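Local coordinates for glycoside hydrolase family protein (Novosphingobium sp. PP1Y, PDB 6Q2F) that acts as an alpha-L-rhamnosidase, a glycoside hydrolase that probably releases terminal alpha-L-rhamnose from glycosides, at residues 150-161 and 437-448; 980-988 and 1133-1141. All coordinates share one frame; numbering follows the deposited sequence.

Contact 1: residues 150-161 and 437-448; sequences LKKLVWSETTLA and HWRVLRLGYSLL
Lys151 lies alongside Tyr445 near one end of a long antiparallel strand pair, in which strand 151-160, the outer strand of a four-stranded sheet, runs beside strand 437-447. Ten consecutive residue pairs match without a bulge, and the backbone ladder extends from the bond of Leu448 N to Leu150 O as far as the two-way pairing of Leu160 with Trp438. The half around residues 150-155 is tight and buried. Here CD of Lys151 sits over one face of the Tyr445 ring, 3.6 Å from its centroid, as a CH-pi contact. With a chi1 of 70°, Tyr445 carries its CG between its own N and carbonyl carbon, which brings the ring beside the lysine chain; NZ of Lys151 goes on to a salt bridge with Asp465. On the reverse face of the sheet NZ of Lys152 donates to Ser446 OG at 2.7 Å, and the carbonyls of Thr176 and Gly178 hold the same ammonium, so this buried polar group is well supplied with acceptors. Next along, CB of Trp155 touches Leu441 CD1 at 3.8 Å and Leu443 CD2 at 3.7 Å.

Beyond Trp155 the outer strand opens toward solvent, though Val440 and Leu441 opposite it stay buried. Glu157 and Arg439 form a salt bridge there: Arg439 NH2 donates to Glu157 OE2 at 3.1 Å, almost straight at 175° and in the guanidinium plane, but reaches the oxygen from above the carboxylate plane. The two planes are turned 48° apart, and the second link, from NE to OE1, is weak. On the other face of the sheet from this bridge, Ser156 OG is bonded to Ala171 O and is also met by a water, which bonds Thr158 OG1 as well and donates to Val440 O at 3.0 Å.

Contact 2: residues 980-988 and 1133-1141; sequences QGERAVATL and IGPVRLIEE
Arg983 and Glu1140 start the backbone ladder between strand 983-987 and strand 1137-1140, with Glu1140 N donating to Arg983 O at 2.8 Å; the return bond, from Arg983 N, is weak. Two residues on, the register slips by one: Val985 N donates to Leu1138 O at 2.8 Å, while Leu1138 N donates to Ala986 O. Val985 and Ala986 thus share one partner, a classic beta bulge. Leu988 N closes the ladder on Val1136 O. A water bridges the two segments at each end, one from Gly981 N to Glu1141 O, the other from Val1136 N to Leu988 O.

Apolar contacts gather at the Leu988 end. Its CG stands anti to its carbonyl carbon (chi1 -58°), carrying CD1 to within 3.8 Å of Leu1138 CD1, the two side chains crossing at about a right angle; its CB lies 4.2 Å from CB of Val1136. Phe1035, from strand 1028-1037, touches both leucines. An alanine in place of Leu988 would probably open a gap beside Leu1138 CD1 and deprive Phe1035 of a neighbour.

Val985 CG2 lies against the side chain of Glu1140, 3.1 Å from OE1, while OE2 forms a salt bridge with Arg1045. Glu982 CG packs on Ile1139 CG2 at 3.6 Å.

The outer strand 983-987 thus joins the last strand of the chain in a four-stranded antiparallel sheet, with Leu1138, and Leu988 just past the strand end, packing on strand 1028-1037 of a second, six-stranded sheet: the arrangement of a beta-sandwich, consistent with a galactose-binding-like domain.

Overall arrangement
Contact 1 and contact 2 are far apart, on opposite sides of the chain's centre: their own centres are about 81 Å apart, and their nearest atoms about 52 Å. They follow one another in sequence, contact 1 closing before contact 2 opens. Yet both do the same topological job, pairing the first and last strands of a four-stranded antiparallel sheet with strand order 1-4-2-3. Their centres lie about 36 Å and 45 Å from that of the chain, in outlying beta domains. Neither contact supplies a sodium ligand: Glu644 sits on strand 642-649, while Asp503, Ser504, Glu583 and Glu586 follow strands 497-502 and 579-582 of a separate, mainly parallel, barrel-like sheet.

Contact 1: residues 150-161 and 437-448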
loop_
_atom_site.group_PDB
_atom_site.type_symbol
_atom_site.label_atom_id
_atom_site.label_comp_id
_atom_site.label_asym_id
_atom_site.label_seq_id
_atom_site.Cartn_x
_atom_site.Cartn_y
_atom_site.Cartn_z
ATOM N N LEU A 150 3.516 -1.624 -22.251
ATOM C CA LEU A 150 4.729 -1.710 -21.450
ATOM C C LEU A 150 5.805 -2.463 -22.222
ATOM O O LEU A 150 5.520 -3.443 -22.907
ATOM C CB LEU A 150 4.437 -2.405 -20.122
ATOM C CG LEU A 150 3.667 -1.580 -19.081
ATOM C CD1 LEU A 150 3.022 -2.517 -18.078
ATOM C CD2 LEU A 150 4.626 -0.617 -18.385
ATOM N N LYS A 151 7.049 -1.996 -22.108
ATOM C CA LYS A 151 8.156 -2.476 -22.927
ATOM C C LYS A 151 9.320 -2.940 -22.060
ATOM O O LYS A 151 9.628 -2.329 -21.031
ATOM C CB LYS A 151 8.672 -1.392 -23.863
ATOM C CG LYS A 151 7.660 -0.876 -24.851
ATOM C CD LYS A 151 8.177 0.421 -25.457
ATOM C CE LYS A 151 7.114 1.121 -26.256
ATOM N NZ LYS A 151 6.116 1.750 -25.345
ATOM N N LYS A 152 10.005 -3.982 -22.523
ATOM C CA LYS A 152 11.235 -4.464 -21.915
ATOM C C LYS A 152 12.337 -4.463 -22.965
ATOM O O LYS A 152 12.089 -4.732 -24.145
ATOM C CB LYS A 152 11.078 -5.893 -21.381
ATOM C CG LYS A 152 10.615 -6.855 -22.491
ATOM C CD LYS A 152 10.898 -8.279 -22.179
ATOM C CE LYS A 152 10.654 -9.136 -23.401
ATOM N NZ LYS A 152 9.262 -9.065 -23.901
ATOM N N LEU A 153 13.560 -4.203 -22.514
ATOM C CA LEU A 153 14.716 -4.238 -23.399
ATOM C C LEU A 153 15.049 -5.682 -23.784
ATOM O O LEU A 153 14.992 -6.589 -22.951
ATOM C CB LEU A 153 15.910 -3.570 -22.704
ATOM C CG LEU A 153 17.135 -3.136 -23.519
ATOM C CD1 LEU A 153 16.800 -1.982 -24.453
ATOM C CD2 LEU A 153 18.293 -2.762 -22.589
ATOM N N VAL A 154 15.388 -5.894 -25.064
ATOM C CA VAL A 154 15.813 -7.194 -25.581
ATOM C C VAL A 154 16.992 -6.949 -26.513
ATOM O O VAL A 154 17.245 -5.822 -26.941
ATOM C CB VAL A 154 14.696 -7.956 -26.340
ATOM C CG1 VAL A 154 13.620 -8.487 -25.371
ATOM C CG2 VAL A 154 14.080 -7.051 -27.373
ATOM N N TRP A 155 17.709 -8.019 -26.849
ATOM C CA TRP A 155 18.927 -7.812 -27.621
ATOM C C TRP A 155 19.349 -9.091 -28.314
ATOM O O TRP A 155 19.033 -10.194 -27.860
ATOM C CB TRP A 155 20.082 -7.314 -26.739
ATOM C CG TRP A 155 20.365 -8.227 -25.598
ATOM C CD1 TRP A 155 21.251 -9.258 -25.573
ATOM C CD2 TRP A 155 19.744 -8.195 -24.308
ATOM N NE1 TRP A 155 21.217 -9.879 -24.345
ATOM C CE2 TRP A 155 20.299 -9.240 -23.549
ATOM C CE3 TRP A 155 18.772 -7.384 -23.728
ATOM C CZ2 TRP A 155 19.918 -9.497 -22.225
ATOM C CZ3 TRP A 155 18.381 -7.643 -22.403
ATOM C CH2 TRP A 155 18.958 -8.700 -21.676
ATOM N N SER A 156 20.075 -8.913 -29.419
ATOM C CA SER A 156 20.885 -9.952 -30.029
ATOM C C SER A 156 22.338 -9.501 -29.997
ATOM O O SER A 156 22.631 -8.306 -29.899
ATOM C CB SER A 156 20.467 -10.238 -31.473
ATOM O OG SER A 156 20.930 -9.203 -32.321
ATOM N N GLU A 157 23.231 -10.472 -30.052
ATOM C CA GLU A 157 24.656 -10.261 -30.001
ATOM C C GLU A 157 25.428 -10.898 -31.126
ATOM O O GLU A 157 25.139 -11.974 -31.553
ATOM C CB GLU A 157 25.178 -10.914 -28.782
ATOM C CG GLU A 157 25.221 -10.069 -27.566
ATOM C CD GLU A 157 26.132 -10.674 -26.545
ATOM O OE1 GLU A 157 27.092 -11.381 -26.949
ATOM O OE2 GLU A 157 25.885 -10.450 -25.347
ATOM N N THR A 158 26.451 -10.222 -31.582
ATOM C CA THR A 158 27.258 -10.757 -32.667
ATOM C C THR A 158 28.717 -10.410 -32.403
ATOM O O THR A 158 29.026 -9.468 -31.670
ATOM C CB THR A 158 26.788 -10.208 -34.029
ATOM O OG1 THR A 158 25.370 -10.388 -34.146
ATOM C CG2 THR A 158 27.448 -10.947 -35.175
ATOM N N THR A 159 29.616 -11.198 -32.980
ATOM C CA THR A 159 31.045 -10.951 -32.888
ATOM C C THR A 159 31.610 -10.640 -34.269
ATOM O O THR A 159 31.130 -11.161 -35.282
ATOM C CB THR A 159 31.779 -12.146 -32.284
ATOM O OG1 THR A 159 31.447 -13.324 -33.022
ATOM C CG2 THR A 159 31.372 -12.338 -30.826
ATOM N N LEU A 160 32.634 -9.780 -34.297
ATOM C CA LEU A 160 33.328 -9.393 -35.521
ATOM C C LEU A 160 34.827 -9.344 -35.267
ATOM O O LEU A 160 35.279 -9.220 -34.126
ATOM C CB LEU A 160 32.875 -8.024 -36.033
ATOM C CG LEU A 160 31.510 -7.940 -36.689
ATOM C CD1 LEU A 160 31.292 -6.519 -37.188
ATOM C CD2 LEU A 160 31.436 -8.952 -37.827
ATOM N N ALA A 161 35.596 -9.392 -36.361
ATOM C CA ALA A 161 37.056 -9.444 -36.313
ATOM C C ALA A 161 37.710 -8.077 -36.115
ATOM O O ALA A 161 38.588 -7.926 -35.259
ATOM C CB ALA A 161 37.595 -10.092 -37.591
ATOM N N HIS A 437 38.491 -8.899 -30.113
ATOM C CA HIS A 437 37.538 -8.823 -31.214
ATOM C C HIS A 437 36.407 -7.856 -30.885
ATOM O O HIS A 437 36.318 -7.306 -29.781
ATOM C CB HIS A 437 36.989 -10.211 -31.572
ATOM C CG HIS A 437 36.121 -10.826 -30.518
ATOM N ND1 HIS A 437 36.634 -11.544 -29.458
ATOM C CD2 HIS A 437 34.773 -10.872 -30.387
ATOM C CE1 HIS A 437 35.641 -11.985 -28.707
ATOM N NE2 HIS A 437 34.501 -11.594 -29.250
ATOM N N TRP A 438 35.548 -7.634 -31.879
ATOM C CA TRP A 438 34.415 -6.731 -31.744
ATOM C C TRP A 438 33.173 -7.479 -31.282
ATOM O O TRP A 438 32.925 -8.620 -31.684
ATOM C CB TRP A 438 34.118 -6.021 -33.067
ATOM C CG TRP A 438 35.018 -4.861 -33.351
ATOM C CD1 TRP A 438 36.071 -4.827 -34.227
ATOM C CD2 TRP A 438 34.951 -3.561 -32.753
ATOM N NE1 TRP A 438 36.660 -3.582 -34.208
ATOM C CE2 TRP A 438 35.993 -2.789 -33.309
ATOM C CE3 TRP A 438 34.113 -2.974 -31.803
ATOM C CZ2 TRP A 438 36.212 -1.464 -32.944
ATOM C CZ3 TRP A 438 34.336 -1.657 -31.440
ATOM C CH2 TRP A 438 35.373 -0.917 -32.012
ATOM N N ARG A 439 32.357 -6.785 -30.526
ATOM C CA ARG A 439 31.094 -7.299 -30.116
ATOM C C ARG A 439 30.090 -6.275 -30.548
ATOM O O ARG A 439 30.225 -5.132 -30.261
ATOM C CB ARG A 439 31.056 -7.459 -28.635
ATOM C CG ARG A 439 29.977 -8.367 -28.146
ATOM C CD ARG A 439 30.516 -9.011 -26.919
ATOM N NE ARG A 439 29.485 -9.427 -26.024
ATOM C CZ ARG A 439 29.704 -9.725 -24.757
ATOM N NH1 ARG A 439 30.921 -9.647 -24.248
ATOM N NH2 ARG A 439 28.697 -10.120 -24.000
ATOM N N VAL A 440 29.077 -6.728 -31.249
ATOM C CA VAL A 440 28.051 -5.857 -31.723
ATOM C C VAL A 440 26.758 -6.238 -31.046
ATOM O O VAL A 440 26.313 -7.347 -31.119
ATOM C CB VAL A 440 27.896 -5.946 -33.226
ATOM C CG1 VAL A 440 26.900 -4.934 -33.720
ATOM C CG2 VAL A 440 29.231 -5.744 -33.882
ATOM N N LEU A 441 26.176 -5.255 -30.401
ATOM C CA LEU A 441 24.965 -5.419 -29.666
ATOM C C LEU A 441 23.819 -4.721 -30.341
ATOM O O LEU A 441 23.862 -3.542 -30.564
ATOM C CB LEU A 441 25.199 -4.821 -28.299
ATOM C CG LEU A 441 24.266 -5.058 -27.157
ATOM C CD1 LEU A 441 23.771 -6.464 -27.208
ATOM C CD2 LEU A 441 25.017 -4.845 -25.881
ATOM N N ARG A 442 22.793 -5.480 -30.658
ATOM C CA ARG A 442 21.638 -4.907 -31.259
ATOM C C ARG A 442 20.573 -4.894 -30.182
ATOM O O ARG A 442 20.091 -5.912 -29.760
ATOM C CB ARG A 442 21.173 -5.666 -32.482
ATOM C CG ARG A 442 19.958 -5.040 -33.110
ATOM C CD ARG A 442 19.601 -5.675 -34.427
ATOM N NE ARG A 442 18.360 -5.173 -34.958
ATOM C CZ ARG A 442 17.762 -5.667 -36.020
ATOM N NH1 ARG A 442 18.292 -6.677 -36.662
ATOM N NH2 ARG A 442 16.629 -5.155 -36.434
ATOM N N LEU A 443 20.222 -3.699 -29.763
ATOM C CA LEU A 443 19.214 -3.504 -28.741
ATOM C C LEU A 443 17.873 -3.232 -29.401
ATOM O O LEU A 443 17.792 -2.487 -30.382
ATOM C CB LEU A 443 19.596 -2.342 -27.825
ATOM C CG LEU A 443 20.963 -2.479 -27.171
ATOM C CD1 LEU A 443 21.251 -1.235 -26.341
ATOM C CD2 LEU A 443 20.993 -3.726 -26.308
ATOM N N GLY A 444 16.827 -3.835 -28.856
ATOM C CA GLY A 444 15.478 -3.519 -29.276
ATOM C C GLY A 444 14.573 -3.550 -28.073
ATOM O O GLY A 444 15.050 -3.668 -26.937
ATOM N N TYR A 445 13.271 -3.427 -28.293
ATOM C CA TYR A 445 12.322 -3.656 -27.220
ATOM C C TYR A 445 11.177 -4.516 -27.729
ATOM O O TYR A 445 10.942 -4.651 -28.937
ATOM C CB TYR A 445 11.788 -2.339 -26.619
ATOM C CG TYR A 445 10.862 -1.543 -27.515
ATOM C CD1 TYR A 445 9.509 -1.877 -27.632
ATOM C CD2 TYR A 445 11.337 -0.445 -28.233
ATOM C CE1 TYR A 445 8.659 -1.141 -28.450
ATOM C CE2 TYR A 445 10.497 0.300 -29.041
ATOM C CZ TYR A 445 9.161 -0.052 -29.151
ATOM O OH TYR A 445 8.328 0.688 -29.966
ATOM N N SER A 446 10.467 -5.098 -26.775
ATOM C CA SER A 446 9.277 -5.873 -27.067
ATOM C C SER A 446 8.339 -5.733 -25.873
ATOM O O SER A 446 8.674 -5.101 -24.870
ATOM C CB SER A 446 9.636 -7.322 -27.379
ATOM O OG SER A 446 10.140 -7.967 -26.229
ATOM N N LEU A 447 7.153 -6.315 -25.991
ATOM C CA LEU A 447 6.082 -6.092 -25.027
ATOM C C LEU A 447 6.163 -7.031 -23.827
ATOM O O LEU A 447 6.567 -8.193 -23.940
ATOM C CB LEU A 447 4.726 -6.255 -25.711
ATOM C CG LEU A 447 4.490 -5.268 -26.855
ATOM C CD1 LEU A 447 3.054 -5.351 -27.307
ATOM C CD2 LEU A 447 4.863 -3.831 -26.410
ATOM N N LEU A 448 5.769 -6.501 -22.663
ATOM C CA LEU A 448 5.471 -7.344 -21.506
ATOM C C LEU A 448 4.179 -8.129 -21.709
ATOM O O LEU A 448 4.064 -9.274 -21.261
ATOM C CB LEU A 448 5.331 -6.489 -20.251
ATOM C CG LEU A 448 6.419 -6.530 -19.194
ATOM C CD1 LEU A 448 7.711 -6.036 -19.804
ATOM C CD2 LEU A 448 5.991 -5.645 -18.007
HETATM O O HOH W 1 23.967 -8.125 -32.774
#

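Contact 2: residues 980-988 and 1133-1141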
loop_
_atom_site.group_PDB
_atom_site.type_symbol
_atom_site.label_atom_id
_atom_site.label_comp_id
_atom_site.label_asym_id
_atom_site.label_seq_id
_atom_site.Cartn_x
_atom_site.Cartn_y
_atom_site.Cartn_z
ATOM N N GLN A 980 -16.172 12.178 40.432
ATOM C CA GLN A 980 -17.497 11.659 40.127
ATOM C C GLN A 980 -17.507 10.176 40.462
ATOM O O GLN A 980 -16.702 9.407 39.920
ATOM C CB GLN A 980 -17.860 11.898 38.660
ATOM C CG GLN A 980 -17.655 13.345 38.197
ATOM C CD GLN A 980 -18.784 13.863 37.310
ATOM O OE1 GLN A 980 -18.716 13.777 36.083
ATOM N NE2 GLN A 980 -19.823 14.417 37.934
ATOM N N GLY A 981 -18.396 9.780 41.366
ATOM C CA GLY A 981 -18.567 8.381 41.675
ATOM C C GLY A 981 -19.647 7.723 40.828
ATOM O O GLY A 981 -20.535 8.386 40.298
ATOM N N GLU A 982 -19.538 6.405 40.691
ATOM C CA GLU A 982 -20.548 5.586 40.033
ATOM C C GLU A 982 -21.385 4.893 41.095
ATOM O O GLU A 982 -20.868 4.495 42.144
ATOM C CB GLU A 982 -19.910 4.528 39.130
ATOM C CG GLU A 982 -20.169 4.693 37.659
ATOM C CD GLU A 982 -19.639 3.518 36.855
ATOM O OE1 GLU A 982 -20.077 2.368 37.095
ATOM O OE2 GLU A 982 -18.769 3.748 35.988
ATOM N N ARG A 983 -22.674 4.734 40.822
ATOM C CA ARG A 983 -23.531 4.024 41.761
ATOM C C ARG A 983 -24.620 3.293 40.996
ATOM O O ARG A 983 -25.461 3.933 40.352
ATOM C CB ARG A 983 -24.138 4.980 42.793
ATOM C CG ARG A 983 -25.151 4.305 43.694
ATOM C CD ARG A 983 -25.473 5.134 44.929
ATOM N NE ARG A 983 -26.792 4.795 45.465
ATOM C CZ ARG A 983 -27.039 3.786 46.300
ATOM N NH1 ARG A 983 -26.054 2.996 46.714
ATOM N NH2 ARG A 983 -28.276 3.564 46.728
ATOM N N ALA A 984 -24.592 1.963 41.063
ATOM C CA ALA A 984 -25.689 1.162 40.540
ATOM C C ALA A 984 -26.966 1.479 41.302
ATOM O O ALA A 984 -26.981 1.504 42.530
ATOM C CB ALA A 984 -25.360 -0.329 40.635
ATOM N N VAL A 985 -28.029 1.755 40.556
ATOM C CA VAL A 985 -29.311 2.152 41.114
ATOM C C VAL A 985 -30.341 1.037 40.988
ATOM O O VAL A 985 -31.170 0.842 41.885
ATOM C CB VAL A 985 -29.798 3.449 40.423
ATOM C CG1 VAL A 985 -31.199 3.849 40.884
ATOM C CG2 VAL A 985 -28.802 4.577 40.680
ATOM N N ALA A 986 -30.283 0.283 39.893
ATOM C CA ALA A 986 -31.137 -0.873 39.690
ATOM C C ALA A 986 -30.523 -1.741 38.604
ATOM O O ALA A 986 -29.738 -1.265 37.774
ATOM C CB ALA A 986 -32.563 -0.466 39.305
ATOM N N THR A 987 -30.873 -3.022 38.638
ATOM C CA THR A 987 -30.601 -3.942 37.547
ATOM C C THR A 987 -31.927 -4.243 36.871
ATOM O O THR A 987 -32.883 -4.662 37.534
ATOM C CB THR A 987 -29.947 -5.228 38.048
ATOM O OG1 THR A 987 -28.615 -4.948 38.497
ATOM C CG2 THR A 987 -29.905 -6.273 36.930
ATOM N N LEU A 988 -32.017 -4.039 35.573
ATOM C CA LEU A 988 -33.248 -4.328 34.890
ATOM C C LEU A 988 -33.287 -5.792 34.528
ATOM O O LEU A 988 -33.120 -6.156 33.404
ATOM C CB LEU A 988 -33.397 -3.477 33.660
ATOM C CG LEU A 988 -33.355 -1.999 33.940
ATOM C CD1 LEU A 988 -33.855 -1.229 32.763
ATOM C CD2 LEU A 988 -34.171 -1.638 35.150
ATOM N N ILE A 1133 -27.575 -9.424 26.058
ATOM C CA ILE A 1133 -27.166 -10.407 27.052
ATOM C C ILE A 1133 -27.156 -9.816 28.468
ATOM O O ILE A 1133 -27.449 -10.518 29.435
ATOM C CB ILE A 1133 -25.795 -10.972 26.651
ATOM C CG1 ILE A 1133 -25.911 -11.752 25.338
ATOM C CG2 ILE A 1133 -25.204 -11.837 27.755
ATOM C CD1 ILE A 1133 -24.574 -12.044 24.680
ATOM N N GLY A 1134 -26.822 -8.538 28.611
ATOM C CA GLY A 1134 -26.789 -7.905 29.914
ATOM C C GLY A 1134 -25.608 -8.236 30.814
ATOM O O GLY A 1134 -24.570 -8.717 30.347
ATOM N N PRO A 1135 -25.752 -7.965 32.125
ATOM C CA PRO A 1135 -26.960 -7.398 32.734
ATOM C C PRO A 1135 -27.165 -5.924 32.371
ATOM O O PRO A 1135 -26.201 -5.207 32.059
ATOM C CB PRO A 1135 -26.698 -7.564 34.234
ATOM C CG PRO A 1135 -25.208 -7.427 34.348
ATOM C CD PRO A 1135 -24.627 -8.016 33.075
ATOM N N VAL A 1136 -28.422 -5.494 32.372
ATOM C CA VAL A 1136 -28.789 -4.119 32.064
ATOM C C VAL A 1136 -28.949 -3.378 33.384
ATOM O O VAL A 1136 -29.767 -3.768 34.230
ATOM C CB VAL A 1136 -30.078 -4.052 31.232
ATOM C CG1 VAL A 1136 -30.400 -2.602 30.891
ATOM C CG2 VAL A 1136 -29.952 -4.902 29.951
ATOM N N ARG A 1137 -28.181 -2.302 33.562
ATOM C CA ARG A 1137 -28.123 -1.603 34.837
ATOM C C ARG A 1137 -28.336 -0.110 34.649
ATOM O O ARG A 1137 -27.906 0.475 33.646
ATOM C CB ARG A 1137 -26.789 -1.839 35.536
ATOM C CG ARG A 1137 -26.478 -3.290 35.779
ATOM C CD ARG A 1137 -25.197 -3.401 36.558
ATOM N NE ARG A 1137 -24.133 -2.684 35.881
ATOM C CZ ARG A 1137 -22.940 -2.452 36.409
ATOM N NH1 ARG A 1137 -22.666 -2.893 37.631
ATOM N NH2 ARG A 1137 -22.028 -1.787 35.714
ATOM N N LEU A 1138 -29.025 0.491 35.611
ATOM C CA LEU A 1138 -29.113 1.936 35.731
ATOM C C LEU A 1138 -28.043 2.391 36.705
ATOM O O LEU A 1138 -27.885 1.808 37.783
ATOM C CB LEU A 1138 -30.491 2.371 36.234
ATOM C CG LEU A 1138 -31.621 2.573 35.220
ATOM C CD1 LEU A 1138 -31.567 1.544 34.134
ATOM C CD2 LEU A 1138 -32.960 2.507 35.922
ATOM N N ILE A 1139 -27.306 3.434 36.323
ATOM C CA ILE A 1139 -26.144 3.892 37.074
ATOM C C ILE A 1139 -26.195 5.409 37.213
ATOM O O ILE A 1139 -26.300 6.128 36.212
ATOM C CB ILE A 1139 -24.836 3.461 36.389
ATOM C CG1 ILE A 1139 -24.724 1.935 36.325
ATOM C CG2 ILE A 1139 -23.647 4.042 37.126
ATOM C CD1 ILE A 1139 -23.532 1.483 35.466
ATOM N N GLU A 1140 -26.072 5.895 38.435
ATOM C CA GLU A 1140 -26.056 7.312 38.702
ATOM C C GLU A 1140 -24.667 7.822 39.043
ATOM O O GLU A 1140 -23.866 7.121 39.608
ATOM C CB GLU A 1140 -26.984 7.635 39.866
ATOM C CG GLU A 1140 -28.447 7.686 39.485
ATOM C CD GLU A 1140 -29.376 8.169 40.588
ATOM O OE1 GLU A 1140 -30.118 7.322 41.137
ATOM O OE2 GLU A 1140 -29.366 9.374 40.892
ATOM N N GLU A 1141 -24.397 9.067 38.696
ATOM C CA GLU A 1141 -23.127 9.716 39.024
ATOM C C GLU A 1141 -23.193 10.414 40.382
ATOM O O GLU A 1141 -22.778 9.865 41.406
ATOM C CB GLU A 1141 -22.748 10.732 37.949
ATOM C CG GLU A 1141 -23.619 11.987 37.962
ATOM C CD GLU A 1141 -23.108 13.067 37.008
ATOM O OE1 GLU A 1141 -21.912 13.028 36.645
ATOM O OE2 GLU A 1141 -23.901 13.953 36.614
HETATM O O HOH W 2 -20.685 11.218 42.438
HETATM O O HOH W 3 -30.507 -7.174 33.328
#